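Local atomic coordinates of short-chain dehydrogenase/reductase SDR (Burkholderia phymatum, PDB entry 5IG2), a protein that binds NAD and probably acts as an oxidoreductase on CH-OH groups of its substrates, as in other short-chain dehydrogenases/reductases. Residues B[148-153]-B[191-196]. Sequence-based numbering, arbitrary orientation.
Sequences NTASVA and CSLLCP. With NAD (nicotinamide-adenine-dinucleotide), chain F; ACT (acetate ion), chain G.
Leu194 CG (chi1 175°) and Thr149 CG2 both stand anti to their own backbone N, and the two side chains lie side by side, pointing the same way. Leu194 CD2 comes 3.9 Å from Thr149 OG1. The Thr149 CG2 methyl lies 3.3 Å from NAD O4D on the nicotinamide ribose. Thr149 OG1 is hydrogen-bonded to Asn98, a residue of the NAD site. On the side of the sheet that carries Asn148 and Leu193, Leu193 CD1 reaches Ala150 CB, just past the strand, at 3.7 Å.

The backbones pair as parallel strands. Asn148 N donates to Ser192 O, and Leu194 N returns a nearly straight bond to Asn148 O (177°). Ala150 N then reaches Leu194 O at 2.7 Å, with a more bent N-H (138°). Further along, one more backbone bond joins the loops: Val152 N donates to Pro196 O at 3.0 Å from above the carbonyl plane. Val152 CG1 lies against the same oxygen.

The turns that follow the two strands line the nicotinamide site. Ala150 O and Pro196 O approach ring carbons C6N and C5N of NAD. Ser151 OG accepts from Ala153 N in an ST turn and donates to OXT of an acetate ion at 2.6 Å. Tyr164 OH also bonds this acetate, which probably came from the crystallisation liquor, and NAD as well.

Strands 144-149 and 189-194 are neighbours in the parallel Rossmann-fold sheet, and helix 162-185 makes the beta-alpha-beta crossover between them. That helix packs on Asn148 and Leu193, and its Lys168 bonds Thr149 O. Leu194 faces helix 242-254. Strand 94-97 continues the sheet beyond 144-149, and strand 259-260 continues it beyond 189-194.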
loop_
_atom_site.group_PDB
_atom_site.type_symbol
_atom_site.label_atom_id
_atom_site.label_comp_id
_atom_site.label_asym_id
_atom_site.label_seq_id
_atom_site.Cartn_x
_atom_site.Cartn_y
_atom_site.Cartn_z
ATOM N N ASN B 148 50.936 15.256 -19.924
ATOM C CA ASN B 148 51.130 13.879 -20.363
ATOM C C ASN B 148 50.693 12.930 -19.257
ATOM O O ASN B 148 51.141 13.060 -18.111
ATOM C CB ASN B 148 52.596 13.621 -20.728
ATOM C CG ASN B 148 53.048 14.445 -21.912
ATOM O OD1 ASN B 148 52.228 14.871 -22.737
ATOM N ND2 ASN B 148 54.353 14.678 -22.006
ATOM N N THR B 149 49.829 11.974 -19.598
ATOM C CA THR B 149 49.398 10.966 -18.632
ATOM C C THR B 149 50.404 9.825 -18.615
ATOM O O THR B 149 50.525 9.079 -19.593
ATOM C CB THR B 149 48.011 10.422 -18.953
ATOM O OG1 THR B 149 47.090 11.507 -19.094
ATOM C CG2 THR B 149 47.561 9.493 -17.815
ATOM N N ALA B 150 51.132 9.691 -17.512
ATOM C CA ALA B 150 51.931 8.488 -17.317
ATOM C C ALA B 150 51.123 7.546 -16.427
ATOM O O ALA B 150 50.047 7.086 -16.826
ATOM C CB ALA B 150 53.306 8.819 -16.714
ATOM N N SER B 151 51.601 7.301 -15.208
ATOM C CA SER B 151 51.000 6.348 -14.283
ATOM C C SER B 151 51.935 6.221 -13.098
ATOM O O SER B 151 53.107 6.586 -13.218
ATOM C CB SER B 151 50.807 4.973 -14.936
ATOM O OG SER B 151 50.454 3.998 -13.971
ATOM N N VAL B 152 51.461 5.695 -11.965
ATOM C CA VAL B 152 52.410 5.233 -10.954
ATOM C C VAL B 152 53.287 4.114 -11.509
ATOM O O VAL B 152 54.384 3.876 -10.991
ATOM C CB VAL B 152 51.696 4.781 -9.659
ATOM C CG1 VAL B 152 50.893 5.934 -9.069
ATOM C CG2 VAL B 152 50.816 3.553 -9.908
ATOM N N ALA B 153 52.838 3.425 -12.571
ATOM C CA ALA B 153 53.692 2.450 -13.252
ATOM C C ALA B 153 54.867 3.092 -13.982
ATOM O O ALA B 153 55.733 2.364 -14.486
ATOM C CB ALA B 153 52.886 1.629 -14.256
ATOM N N CYS B 191 54.480 22.425 -18.751
ATOM C CA CYS B 191 53.980 21.064 -18.868
ATOM C C CYS B 191 53.836 20.429 -17.488
ATOM O O CYS B 191 54.408 20.901 -16.502
ATOM C CB CYS B 191 54.886 20.228 -19.778
ATOM S SG CYS B 191 56.544 19.926 -19.138
ATOM N N SER B 192 53.039 19.360 -17.432
ATOM C CA SER B 192 52.809 18.612 -16.204
ATOM C C SER B 192 52.776 17.120 -16.513
ATOM O O SER B 192 52.531 16.696 -17.645
ATOM C CB SER B 192 51.497 19.002 -15.509
ATOM O OG SER B 192 51.471 20.377 -15.144
ATOM N N LEU B 193 52.986 16.328 -15.468
ATOM C CA LEU B 193 53.112 14.883 -15.575
ATOM C C LEU B 193 52.106 14.253 -14.621
ATOM O O LEU B 193 52.244 14.385 -13.401
ATOM C CB LEU B 193 54.544 14.448 -15.245
ATOM C CG LEU B 193 54.852 12.942 -15.193
ATOM C CD1 LEU B 193 54.618 12.285 -16.557
ATOM C CD2 LEU B 193 56.274 12.697 -14.682
ATOM N N LEU B 194 51.118 13.544 -15.170
ATOM C CA LEU B 194 50.039 12.948 -14.384
ATOM C C LEU B 194 50.332 11.470 -14.116
ATOM O O LEU B 194 50.477 10.683 -15.060
ATOM C CB LEU B 194 48.706 13.113 -15.112
ATOM C CG LEU B 194 47.480 12.453 -14.487
ATOM C CD1 LEU B 194 47.202 13.047 -13.113
ATOM C CD2 LEU B 194 46.282 12.635 -15.398
ATOM N N CYS B 195 50.386 11.088 -12.830
ATOM C CA CYS B 195 50.773 9.733 -12.410
ATOM C C CYS B 195 49.752 9.121 -11.455
ATOM O O CYS B 195 49.995 9.036 -10.239
ATOM C CB CYS B 195 52.151 9.748 -11.748
ATOM S SG CYS B 195 53.500 10.312 -12.829
ATOM N N PRO B 196 48.613 8.655 -11.968
ATOM C CA PRO B 196 47.581 8.082 -11.100
ATOM C C PRO B 196 47.820 6.612 -10.801
ATOM O O PRO B 196 48.524 5.905 -11.523
ATOM C CB PRO B 196 46.291 8.245 -11.922
ATOM C CG PRO B 196 46.673 9.061 -13.129
ATOM C CD PRO B 196 48.127 8.815 -13.343
HETATM P PA NAD F . 40.292 4.205 -21.063
HETATM O O1A NAD F . 40.332 2.915 -21.784
HETATM O O2A NAD F . 38.971 4.453 -20.319
HETATM O O5B NAD F . 40.599 5.462 -21.991
HETATM C C5B NAD F . 41.720 5.459 -22.894
HETATM C C4B NAD F . 41.193 5.837 -24.250
HETATM O O4B NAD F . 42.288 5.883 -25.192
HETATM C C3B NAD F . 40.139 4.885 -24.843
HETATM O O3B NAD F . 38.943 5.578 -25.182
HETATM C C2B NAD F . 40.822 4.327 -26.102
HETATM O O2B NAD F . 39.907 4.117 -27.171
HETATM C C1B NAD F . 41.789 5.453 -26.439
HETATM N N9A NAD F . 42.905 5.053 -27.286
HETATM C C8A NAD F . 43.625 3.888 -27.224
HETATM N N7A NAD F . 44.499 3.748 -28.191
HETATM C C5A NAD F . 44.348 4.905 -28.940
HETATM C C6A NAD F . 44.976 5.364 -30.112
HETATM N N6A NAD F . 45.857 4.643 -30.812
HETATM N N1A NAD F . 44.625 6.583 -30.578
HETATM C C2A NAD F . 43.691 7.279 -29.918
HETATM N N3A NAD F . 43.008 6.938 -28.818
HETATM C C4A NAD F . 43.383 5.728 -28.381
HETATM O O3 NAD F . 41.487 4.269 -20.018
HETATM P PN NAD F . 42.051 5.456 -19.108
HETATM O O1N NAD F . 41.113 6.607 -19.132
HETATM O O2N NAD F . 42.418 4.853 -17.807
HETATM O O5D NAD F . 43.378 5.793 -19.920
HETATM C C5D NAD F . 43.887 7.142 -20.006
HETATM C C4D NAD F . 45.343 7.120 -19.612
HETATM O O4D NAD F . 45.477 6.906 -18.187
HETATM C C3D NAD F . 46.196 6.039 -20.289
HETATM O O3D NAD F . 47.432 6.603 -20.710
HETATM C C2D NAD F . 46.443 5.041 -19.156
HETATM O O2D NAD F . 47.652 4.323 -19.370
HETATM C C1D NAD F . 46.530 6.007 -17.985
HETATM N N1N NAD F . 46.390 5.403 -16.574
HETATM C C2N NAD F . 45.252 4.762 -16.252
HETATM C C3N NAD F . 45.083 4.247 -14.980
HETATM C C7N NAD F . 43.793 3.660 -14.496
HETATM O O7N NAD F . 43.798 2.929 -13.493
HETATM N N7N NAD F . 42.708 3.852 -15.228
HETATM C C4N NAD F . 46.104 4.416 -14.053
HETATM C C5N NAD F . 47.257 5.096 -14.407
HETATM C C6N NAD F . 47.387 5.581 -15.684
HETATM C C ACT G . 47.923 1.611 -14.176
HETATM O O ACT G . 48.256 1.413 -12.981
HETATM O OXT ACT G . 48.602 2.456 -14.807
HETATM C CH3 ACT G . 46.772 0.900 -14.828
#